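Local coordinates for protein predicted sugar phosphatases of the HAD superfamily (Cytophaga hutchinsonii, PDB 2HX1) that probably acts as a magnesium-dependent phosphatase of the HAD superfamily, hydrolysing phosphate esters of sugars, at residues 134-139 with 155-160; 99-104 with 123-128; 148-153 with 189-194. All blocks are in the same frame, centred on the assembly; numbering follows the deposited sequence.

Contact 1. Residues 134-139 with 155-160; sequences NALVLL and NLLRKR
Leu136 and Leu157 make the tight part of this contact, where strand 133-138 meets the end of helix 146-159. Their side chains cross at about a right angle, and a single methyl of Leu136 does the touching: CD2 presses into the fork of Leu157, 3.9 Å from Leu157 CD1, equally close to Leu157 CD2 and only slightly farther from CG. With chi1 at 167°, the CG of Leu136 swings away from the backbone N and the branch reaches toward the helix, while Leu157 leans in from the flank of the helix and reaches the strand with its two methyls. The other methyl of Leu136 faces the preceding residue of the helix, with CD1 4.3 Å from Leu156 CD2, so the strand leucine rests on two successive helical leucines. All three are buried.

Toward Asn134 and Arg160 the contact becomes looser, polar and partly exposed. The two side chains lie side by side and point the same way, with Asn134 OD1 at the edge of the guanidinium, 3.3 Å from Arg160 NH2. The amide and guanidinium planes are turned 51° apart, and each end has a hydrogen bond outside the two segments: Arg160 NH2 with Val133 O, and Asn134 ND2 with Gly97 O. Arg160 gets there with a chain bent at two successive torsions, just where the backbone leaves the helix.

On another flank of the same helix end, Lys159 forms a salt bridge with Asp179 of a second subunit. Strand 133-138, helix 146-159 and strand 164-167 form a beta-alpha-beta crossover unit, whose helix is here seated on the parallel sheet through leucines.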
loop_
_atom_site.group_PDB
_atom_site.type_symbol
_atom_site.label_atom_id
_atom_site.label_comp_id
_atom_site.label_asym_id
_atom_site.label_seq_id
_atom_site.Cartn_x
_atom_site.Cartn_y
_atom_site.Cartn_z
ATOM N N ASN A 134 -27.806 8.228 4.395
ATOM C CA ASN A 134 -27.779 6.799 4.059
ATOM C C ASN A 134 -26.763 6.457 2.987
ATOM O O ASN A 134 -26.553 5.285 2.674
ATOM C CB ASN A 134 -29.180 6.372 3.627
ATOM C CG ASN A 134 -30.196 6.517 4.744
ATOM O OD1 ASN A 134 -29.853 6.479 5.923
ATOM N ND2 ASN A 134 -31.437 6.714 4.376
ATOM N N ALA A 135 -26.114 7.476 2.428
ATOM C CA ALA A 135 -25.016 7.248 1.484
ATOM C C ALA A 135 -24.204 8.523 1.309
ATOM O O ALA A 135 -24.677 9.643 1.575
ATOM C CB ALA A 135 -25.534 6.729 0.088
ATOM N N LEU A 136 -22.982 8.343 0.843
ATOM C CA LEU A 136 -22.107 9.450 0.485
ATOM C C LEU A 136 -21.664 9.248 -0.954
ATOM O O LEU A 136 -21.179 8.168 -1.289
ATOM C CB LEU A 136 -20.876 9.459 1.396
ATOM C CG LEU A 136 -19.712 10.354 0.965
ATOM C CD1 LEU A 136 -20.143 11.829 1.073
ATOM C CD2 LEU A 136 -18.469 10.056 1.805
ATOM N N VAL A 137 -21.805 10.271 -1.791
ATOM C CA VAL A 137 -21.215 10.234 -3.150
ATOM C C VAL A 137 -20.196 11.328 -3.385
ATOM O O VAL A 137 -20.423 12.480 -3.036
ATOM C CB VAL A 137 -22.295 10.267 -4.232
ATOM C CG1 VAL A 137 -23.154 9.074 -4.067
ATOM C CG2 VAL A 137 -23.160 11.529 -4.122
ATOM N N LEU A 138 -19.060 10.954 -3.960
ATOM C CA LEU A 138 -18.030 11.901 -4.401
ATOM C C LEU A 138 -18.197 12.165 -5.918
ATOM O O LEU A 138 -18.140 11.243 -6.729
ATOM C CB LEU A 138 -16.628 11.371 -4.049
ATOM C CG LEU A 138 -16.027 11.922 -2.747
ATOM C CD1 LEU A 138 -17.054 11.777 -1.631
ATOM C CD2 LEU A 138 -14.728 11.225 -2.392
ATOM N N LEU A 139 -18.476 13.422 -6.283
ATOM C CA LEU A 139 -18.920 13.753 -7.663
ATOM C C LEU A 139 -17.973 14.699 -8.414
ATOM O O LEU A 139 -17.830 14.587 -9.642
ATOM C CB LEU A 139 -20.315 14.393 -7.653
ATOM C CG LEU A 139 -21.473 13.556 -7.105
ATOM C CD1 LEU A 139 -22.648 14.461 -6.894
ATOM C CD2 LEU A 139 -21.837 12.419 -8.073
ATOM N N ASN A 155 -15.254 12.086 9.432
ATOM C CA ASN A 155 -16.096 11.852 10.585
ATOM C C ASN A 155 -17.466 11.232 10.246
ATOM O O ASN A 155 -17.977 10.408 11.005
ATOM C CB ASN A 155 -16.262 13.137 11.361
ATOM C CG ASN A 155 -14.995 13.522 12.091
ATOM O OD1 ASN A 155 -14.486 12.744 12.908
ATOM N ND2 ASN A 155 -14.459 14.702 11.775
ATOM N N LEU A 156 -18.030 11.618 9.097
ATOM C CA LEU A 156 -19.298 11.058 8.640
ATOM C C LEU A 156 -19.193 9.555 8.475
ATOM O O LEU A 156 -20.091 8.809 8.888
ATOM C CB LEU A 156 -19.684 11.668 7.301
ATOM C CG LEU A 156 -20.941 11.105 6.639
ATOM C CD1 LEU A 156 -22.182 11.263 7.557
ATOM C CD2 LEU A 156 -21.113 11.823 5.312
ATOM N N LEU A 157 -18.094 9.120 7.870
ATOM C CA LEU A 157 -17.880 7.712 7.582
ATOM C C LEU A 157 -17.451 6.898 8.816
ATOM O O LEU A 157 -17.620 5.683 8.856
ATOM C CB LEU A 157 -16.824 7.578 6.475
ATOM C CG LEU A 157 -17.272 8.075 5.098
ATOM C CD1 LEU A 157 -16.125 7.930 4.100
ATOM C CD2 LEU A 157 -18.562 7.349 4.638
ATOM N N ARG A 158 -16.820 7.564 9.779
ATOM C CA ARG A 158 -16.548 6.966 11.078
ATOM C C ARG A 158 -17.845 6.763 11.856
ATOM O O ARG A 158 -17.926 5.849 12.665
ATOM C CB ARG A 158 -15.620 7.856 11.901
ATOM C CG ARG A 158 -14.138 7.831 11.423
ATOM C CD ARG A 158 -13.222 8.836 12.154
ATOM N NE ARG A 158 -13.110 8.518 13.588
ATOM C CZ ARG A 158 -13.826 9.094 14.554
ATOM N NH1 ARG A 158 -14.709 10.073 14.283
ATOM N NH2 ARG A 158 -13.665 8.685 15.812
ATOM N N LYS A 159 -18.852 7.609 11.612
ATOM C CA LYS A 159 -20.086 7.588 12.390
ATOM C C LYS A 159 -21.243 6.895 11.712
ATOM O O LYS A 159 -22.195 6.502 12.392
ATOM C CB LYS A 159 -20.543 9.002 12.734
ATOM C CG LYS A 159 -19.616 9.775 13.656
ATOM C CD LYS A 159 -20.022 11.222 13.656
ATOM C CE LYS A 159 -19.330 12.013 14.733
ATOM N NZ LYS A 159 -19.636 13.480 14.580
ATOM N N ARG A 160 -21.223 6.782 10.386
ATOM C CA ARG A 160 -22.364 6.196 9.672
ATOM C C ARG A 160 -21.935 4.973 8.863
ATOM O O ARG A 160 -20.973 5.013 8.095
ATOM C CB ARG A 160 -23.049 7.231 8.771
ATOM C CG ARG A 160 -23.742 8.355 9.559
ATOM C CD ARG A 160 -25.015 7.881 10.252
ATOM N NE ARG A 160 -26.048 7.534 9.278
ATOM C CZ ARG A 160 -27.016 6.648 9.487
ATOM N NH1 ARG A 160 -27.106 6.022 10.646
ATOM N NH2 ARG A 160 -27.901 6.374 8.546
#

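Contact 2. Residues 99-104 with 123-128; sequences IVAYLG and SAIDDS
A crossover connection without a long helix brings Ile125 over Ile99 and Ala101: the chain leaves strand 117-121 at the edge of a parallel sheet, passes across strand 98-103 and enters strand 133-138 beyond it. Residues 123-128 are part of that connection, and Ile125 is the side chain they lower onto the sheet. Its CA lies 7.6 Å from the CA of Ala101, and both side chains point into the space between the backbones.

Ile125 divides its contacts between two carbons. Its CG1 sits over the small side chain of Ala101, with CG1 4.2 Å from Ala101 CB; its terminal CD1 reaches the branch methyl of Ile99, CD1 to CG2 again being 4.2 Å. The two isoleucines slide past each other in opposite directions and meet at methyls. In Ile99, CG1 stands anti to the carbonyl carbon (chi1 -54°), which leaves CG2 as the carbon presented to Ile125. Because Ile99 and Ala101 are two positions apart on one strand, they offer a single apolar face, and the three touching residues are buried.

Beyond Ile125 the loop is exposed and holds its shape with its own bonds. Ser128 OG donates to Asp126 OD1 at 2.7 Å, meeting the syn lone pair of that oxygen, while the backbone N of Ser128 makes a weak bond to the same oxygen in the manner of an Asx turn. Asn129 ties in Ala124 O and Asp126 N.

Around this contact, strand 133-138 reaches Ile125 through Val133 and pairs with Ala101 by backbone hydrogen bonds, Leu120 of strand 117-121 touches Ile99, and helix 146-159 packs against the sheet at Leu103, farther along strand 98-103.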
loop_
_atom_site.group_PDB
_atom_site.type_symbol
_atom_site.label_atom_id
_atom_site.label_comp_id
_atom_site.label_asym_id
_atom_site.label_seq_id
_atom_site.Cartn_x
_atom_site.Cartn_y
_atom_site.Cartn_z
ATOM N N ILE A 99 -31.133 10.956 3.341
ATOM C CA ILE A 99 -30.265 11.921 2.654
ATOM C C ILE A 99 -29.057 11.195 1.976
ATOM O O ILE A 99 -28.480 10.270 2.544
ATOM C CB ILE A 99 -29.713 12.935 3.661
ATOM C CG1 ILE A 99 -30.846 13.597 4.455
ATOM C CG2 ILE A 99 -28.836 14.002 2.970
ATOM C CD1 ILE A 99 -30.323 14.272 5.742
ATOM N N VAL A 100 -28.712 11.595 0.758
ATOM C CA VAL A 100 -27.427 11.201 0.131
ATOM C C VAL A 100 -26.516 12.420 0.227
ATOM O O VAL A 100 -26.858 13.490 -0.270
ATOM C CB VAL A 100 -27.630 10.705 -1.341
ATOM C CG1 VAL A 100 -26.310 10.522 -2.075
ATOM C CG2 VAL A 100 -28.404 9.379 -1.351
ATOM N N ALA A 101 -25.413 12.290 0.969
ATOM C CA ALA A 101 -24.446 13.381 1.126
ATOM C C ALA A 101 -23.490 13.386 -0.079
ATOM O O ALA A 101 -23.183 12.337 -0.652
ATOM C CB ALA A 101 -23.701 13.242 2.459
ATOM N N TYR A 102 -23.064 14.557 -0.518
ATOM C CA TYR A 102 -22.154 14.602 -1.640
ATOM C C TYR A 102 -21.032 15.601 -1.468
ATOM O O TYR A 102 -21.172 16.605 -0.793
ATOM C CB TYR A 102 -22.900 14.874 -2.953
ATOM C CG TYR A 102 -23.483 16.277 -3.114
ATOM C CD1 TYR A 102 -22.720 17.302 -3.649
ATOM C CD2 TYR A 102 -24.813 16.551 -2.760
ATOM C CE1 TYR A 102 -23.256 18.580 -3.824
ATOM C CE2 TYR A 102 -25.349 17.797 -2.927
ATOM C CZ TYR A 102 -24.571 18.814 -3.460
ATOM O OH TYR A 102 -25.106 20.053 -3.619
ATOM N N LEU A 103 -19.926 15.289 -2.129
ATOM C CA LEU A 103 -18.822 16.187 -2.309
ATOM C C LEU A 103 -18.779 16.580 -3.784
ATOM O O LEU A 103 -18.556 15.751 -4.659
ATOM C CB LEU A 103 -17.501 15.539 -1.850
ATOM C CG LEU A 103 -17.251 15.391 -0.351
ATOM C CD1 LEU A 103 -15.841 14.870 -0.103
ATOM C CD2 LEU A 103 -17.500 16.705 0.437
ATOM N N GLY A 104 -19.033 17.857 -4.054
ATOM C CA GLY A 104 -19.114 18.352 -5.430
ATOM C C GLY A 104 -19.870 19.662 -5.503
ATOM O O GLY A 104 -19.991 20.363 -4.498
ATOM N N SER A 123 -21.245 19.577 3.650
ATOM C CA SER A 123 -21.244 20.794 4.454
ATOM C C SER A 123 -22.538 21.060 5.212
ATOM O O SER A 123 -22.522 21.753 6.232
ATOM C CB SER A 123 -21.036 22.000 3.549
ATOM O OG SER A 123 -22.107 22.091 2.640
ATOM N N ALA A 124 -23.655 20.544 4.703
ATOM C CA ALA A 124 -24.973 20.734 5.339
ATOM C C ALA A 124 -25.367 19.586 6.243
ATOM O O ALA A 124 -26.555 19.471 6.619
ATOM C CB ALA A 124 -26.058 20.958 4.276
ATOM N N ILE A 125 -24.400 18.731 6.596
ATOM C CA ILE A 125 -24.664 17.614 7.474
ATOM C C ILE A 125 -24.127 17.943 8.850
ATOM O O ILE A 125 -23.004 18.440 8.985
ATOM C CB ILE A 125 -23.991 16.308 7.016
ATOM C CG1 ILE A 125 -24.458 15.938 5.609
ATOM C CG2 ILE A 125 -24.294 15.167 8.024
ATOM C CD1 ILE A 125 -25.926 15.687 5.482
ATOM N N ASP A 126 -24.947 17.670 9.862
ATOM C CA ASP A 126 -24.584 17.883 11.251
ATOM C C ASP A 126 -25.355 16.904 12.122
ATOM O O ASP A 126 -26.117 16.074 11.614
ATOM C CB ASP A 126 -24.947 19.319 11.671
ATOM C CG ASP A 126 -26.443 19.642 11.482
ATOM O OD1 ASP A 126 -27.306 18.733 11.628
ATOM O OD2 ASP A 126 -26.765 20.816 11.165
ATOM N N ASP A 127 -25.180 17.021 13.432
ATOM C CA ASP A 127 -25.878 16.153 14.373
ATOM C C ASP A 127 -27.404 16.193 14.195
ATOM O O ASP A 127 -28.116 15.250 14.513
ATOM C CB ASP A 127 -25.467 16.532 15.801
ATOM C CG ASP A 127 -24.023 16.163 16.095
ATOM O OD1 ASP A 127 -23.567 15.082 15.640
ATOM O OD2 ASP A 127 -23.334 16.953 16.779
ATOM N N SER A 128 -27.910 17.280 13.658
ATOM C CA SER A 128 -29.354 17.409 13.487
ATOM C C SER A 128 -29.904 16.515 12.382
ATOM O O SER A 128 -31.073 16.168 12.433
ATOM C CB SER A 128 -29.787 18.860 13.193
ATOM O OG SER A 128 -29.935 19.099 11.782
#

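Contact 3. Residues 148-153 with 189-194; sequences HDLNKT and TMIESI
Leu150 lays its CD1 methyl against the end of Met190, a selenomethionine in the crystal, with CD1 4.0 Å from Met190 CE. The two side chains meet at a slant, and a bend at the last torsion of Met190 turns CE toward the leucine. Ile191 fills the next place along: its CD1 lies 4.3 Å from Leu150 CD2 and 4.0 Å from Thr153 CG2, so the tip of one isoleucine enters between two residues a turn apart on the facing helix. Thr153 and Ile191 cross at about a right angle.

Thr153 divides its duties by branch. Its OG1 stands anti to the carbonyl carbon (chi1 -61°) and donates 2.7 Å to Asp149 O, at a C=O...O angle of 158° and tilted somewhat from the carbonyl plane; the same oxygen also accepts Thr153 N. The hydroxyl bond favours this side-chain rotation, with CG2 facing Ile191. A serine in its place would keep the hydroxyl but lose CG2, and would probably open a gap beside Ile191 CD1 and leave the end of that side chain freer to shift.

The axes of segments 148-153 and 189-194 approach to 11.0 Å, with a crossing angle of -49°. Inward, Ile191 also touches Leu138 and Thr153 touches Leu136, so both helices cover the same face of the sheet. Outward, Met190 packs on Ile194 of a second subunit. Two neighbouring helices laid over one face of a parallel sheet in this way are characteristic of a layered alpha/beta domain, here probably the cap of a NagD-like HAD phosphatase.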
loop_
_atom_site.group_PDB
_atom_site.type_symbol
_atom_site.label_atom_id
_atom_site.label_comp_id
_atom_site.label_asym_id
_atom_site.label_seq_id
_atom_site.Cartn_x
_atom_site.Cartn_y
_atom_site.Cartn_z
ATOM N N HIS A 148 -12.707 21.988 5.648
ATOM C CA HIS A 148 -13.955 21.723 6.355
ATOM C C HIS A 148 -14.550 20.360 6.043
ATOM O O HIS A 148 -14.831 19.549 6.929
ATOM C CB HIS A 148 -14.985 22.819 6.054
ATOM C CG HIS A 148 -14.633 24.150 6.642
ATOM N ND1 HIS A 148 -15.147 25.338 6.159
ATOM C CD2 HIS A 148 -13.807 24.480 7.665
ATOM C CE1 HIS A 148 -14.648 26.341 6.860
ATOM N NE2 HIS A 148 -13.823 25.850 7.773
ATOM N N ASP A 149 -14.690 20.072 4.761
ATOM C CA ASP A 149 -15.528 18.944 4.325
ATOM C C ASP A 149 -14.824 17.630 4.116
ATOM O O ASP A 149 -15.471 16.591 4.169
ATOM C CB ASP A 149 -16.326 19.374 3.105
ATOM C CG ASP A 149 -17.290 20.503 3.440
ATOM O OD1 ASP A 149 -17.480 20.747 4.661
ATOM O OD2 ASP A 149 -17.865 21.123 2.515
ATOM N N LEU A 150 -13.509 17.634 3.917
ATOM C CA LEU A 150 -12.752 16.378 3.993
ATOM C C LEU A 150 -12.703 15.843 5.416
ATOM O O LEU A 150 -12.865 14.636 5.658
ATOM C CB LEU A 150 -11.325 16.539 3.469
ATOM C CG LEU A 150 -11.340 16.872 1.971
ATOM C CD1 LEU A 150 -9.955 16.949 1.438
ATOM C CD2 LEU A 150 -12.194 15.861 1.164
ATOM N N ASN A 151 -12.435 16.746 6.352
ATOM C CA ASN A 151 -12.594 16.439 7.765
ATOM C C ASN A 151 -13.988 15.954 8.095
ATOM O O ASN A 151 -14.129 14.902 8.741
ATOM C CB ASN A 151 -12.194 17.617 8.641
ATOM C CG ASN A 151 -10.708 17.662 8.900
ATOM O OD1 ASN A 151 -10.159 16.748 9.529
ATOM N ND2 ASN A 151 -10.045 18.734 8.450
ATOM N N LYS A 152 -15.027 16.660 7.647
ATOM C CA LYS A 152 -16.405 16.194 7.941
ATOM C C LYS A 152 -16.687 14.822 7.309
ATOM O O LYS A 152 -17.389 14.032 7.886
ATOM C CB LYS A 152 -17.482 17.179 7.440
ATOM C CG LYS A 152 -17.775 18.364 8.354
ATOM C CD LYS A 152 -19.005 19.202 7.855
ATOM C CE LYS A 152 -19.942 19.593 9.030
ATOM N NZ LYS A 152 -20.892 20.739 8.764
ATOM N N THR A 153 -16.145 14.547 6.120
ATOM C CA THR A 153 -16.365 13.249 5.456
ATOM C C THR A 153 -15.687 12.111 6.218
ATOM O O THR A 153 -16.267 11.034 6.418
ATOM C CB THR A 153 -15.847 13.276 4.014
ATOM O OG1 THR A 153 -16.567 14.275 3.303
ATOM C CG2 THR A 153 -16.041 11.921 3.306
ATOM N N THR A 189 -9.080 8.688 -3.064
ATOM C CA THR A 189 -7.805 8.053 -2.750
ATOM C C THR A 189 -7.181 8.650 -1.476
ATOM O O THR A 189 -6.646 7.918 -0.630
ATOM C CB THR A 189 -6.821 8.168 -3.946
ATOM O OG1 THR A 189 -7.322 7.408 -5.056
ATOM C CG2 THR A 189 -5.442 7.660 -3.574
HETATM N N MSE A 190 -7.253 9.979 -1.357
HETATM C CA MSE A 190 -6.710 10.698 -0.205
HETATM C C MSE A 190 -7.459 10.365 1.041
HETATM O O MSE A 190 -6.863 10.172 2.091
HETATM C CB MSE A 190 -6.824 12.191 -0.433
HETATM C CG MSE A 190 -5.843 12.690 -1.464
HETATM SE SE MSE A 190 -6.007 14.603 -1.823
HETATM C CE MSE A 190 -7.678 15.082 -1.205
ATOM N N ILE A 191 -8.785 10.347 0.949
ATOM C CA ILE A 191 -9.608 9.949 2.080
ATOM C C ILE A 191 -9.245 8.527 2.518
ATOM O O ILE A 191 -9.062 8.224 3.713
ATOM C CB ILE A 191 -11.091 10.028 1.729
ATOM C CG1 ILE A 191 -11.523 11.502 1.520
ATOM C CG2 ILE A 191 -11.927 9.395 2.854
ATOM C CD1 ILE A 191 -12.913 11.654 0.786
ATOM N N GLU A 192 -9.135 7.643 1.537
ATOM C CA GLU A 192 -8.800 6.264 1.801
ATOM C C GLU A 192 -7.398 6.054 2.406
ATOM O O GLU A 192 -7.152 5.057 3.085
ATOM C CB GLU A 192 -8.984 5.453 0.521
ATOM C CG GLU A 192 -10.447 5.308 0.125
ATOM C CD GLU A 192 -10.638 4.425 -1.113
ATOM O OE1 GLU A 192 -9.914 4.613 -2.113
ATOM O OE2 GLU A 192 -11.514 3.532 -1.067
ATOM N N SER A 193 -6.495 7.000 2.192
ATOM C CA SER A 193 -5.163 6.929 2.835
ATOM C C SER A 193 -5.247 7.134 4.353
ATOM O O SER A 193 -4.382 6.686 5.070
ATOM C CB SER A 193 -4.182 7.927 2.191
ATOM O OG SER A 193 -4.462 9.266 2.580
ATOM N N ILE A 194 -6.310 7.790 4.820
ATOM C CA ILE A 194 -6.589 8.031 6.246
ATOM C C ILE A 194 -7.452 6.897 6.823
ATOM O O ILE A 194 -7.149 6.341 7.857
ATOM C CB ILE A 194 -7.374 9.401 6.424
ATOM C CG1 ILE A 194 -6.589 10.596 5.868
ATOM C CG2 ILE A 194 -7.721 9.701 7.885
ATOM C CD1 ILE A 194 -5.136 10.665 6.288
#

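How the contacts relate
The three contacts build one apolar layer on a single face of the five-stranded parallel sheet. Contacts 1 and 2, with centres about 8 Å apart, meet through neighbouring strands: Val137 N lies 2.7 Å from Ala101 O, a probable hydrogen bond. Contacts 1 and 3 share helix 146-159, and Leu136 CD2 comes 3.4 Å from Thr153 CG2. Contacts 2 and 3 are farther apart, about 14 Å between centres, but Lys152 NZ makes a weak hydrogen bond to Ser123 O at 3.2 Å. None of the segments includes the magnesium-site residues Asp20, Phe22 and Asp233; the side chain of Met190 lies about 13 Å from a bound HEPES buffer molecule.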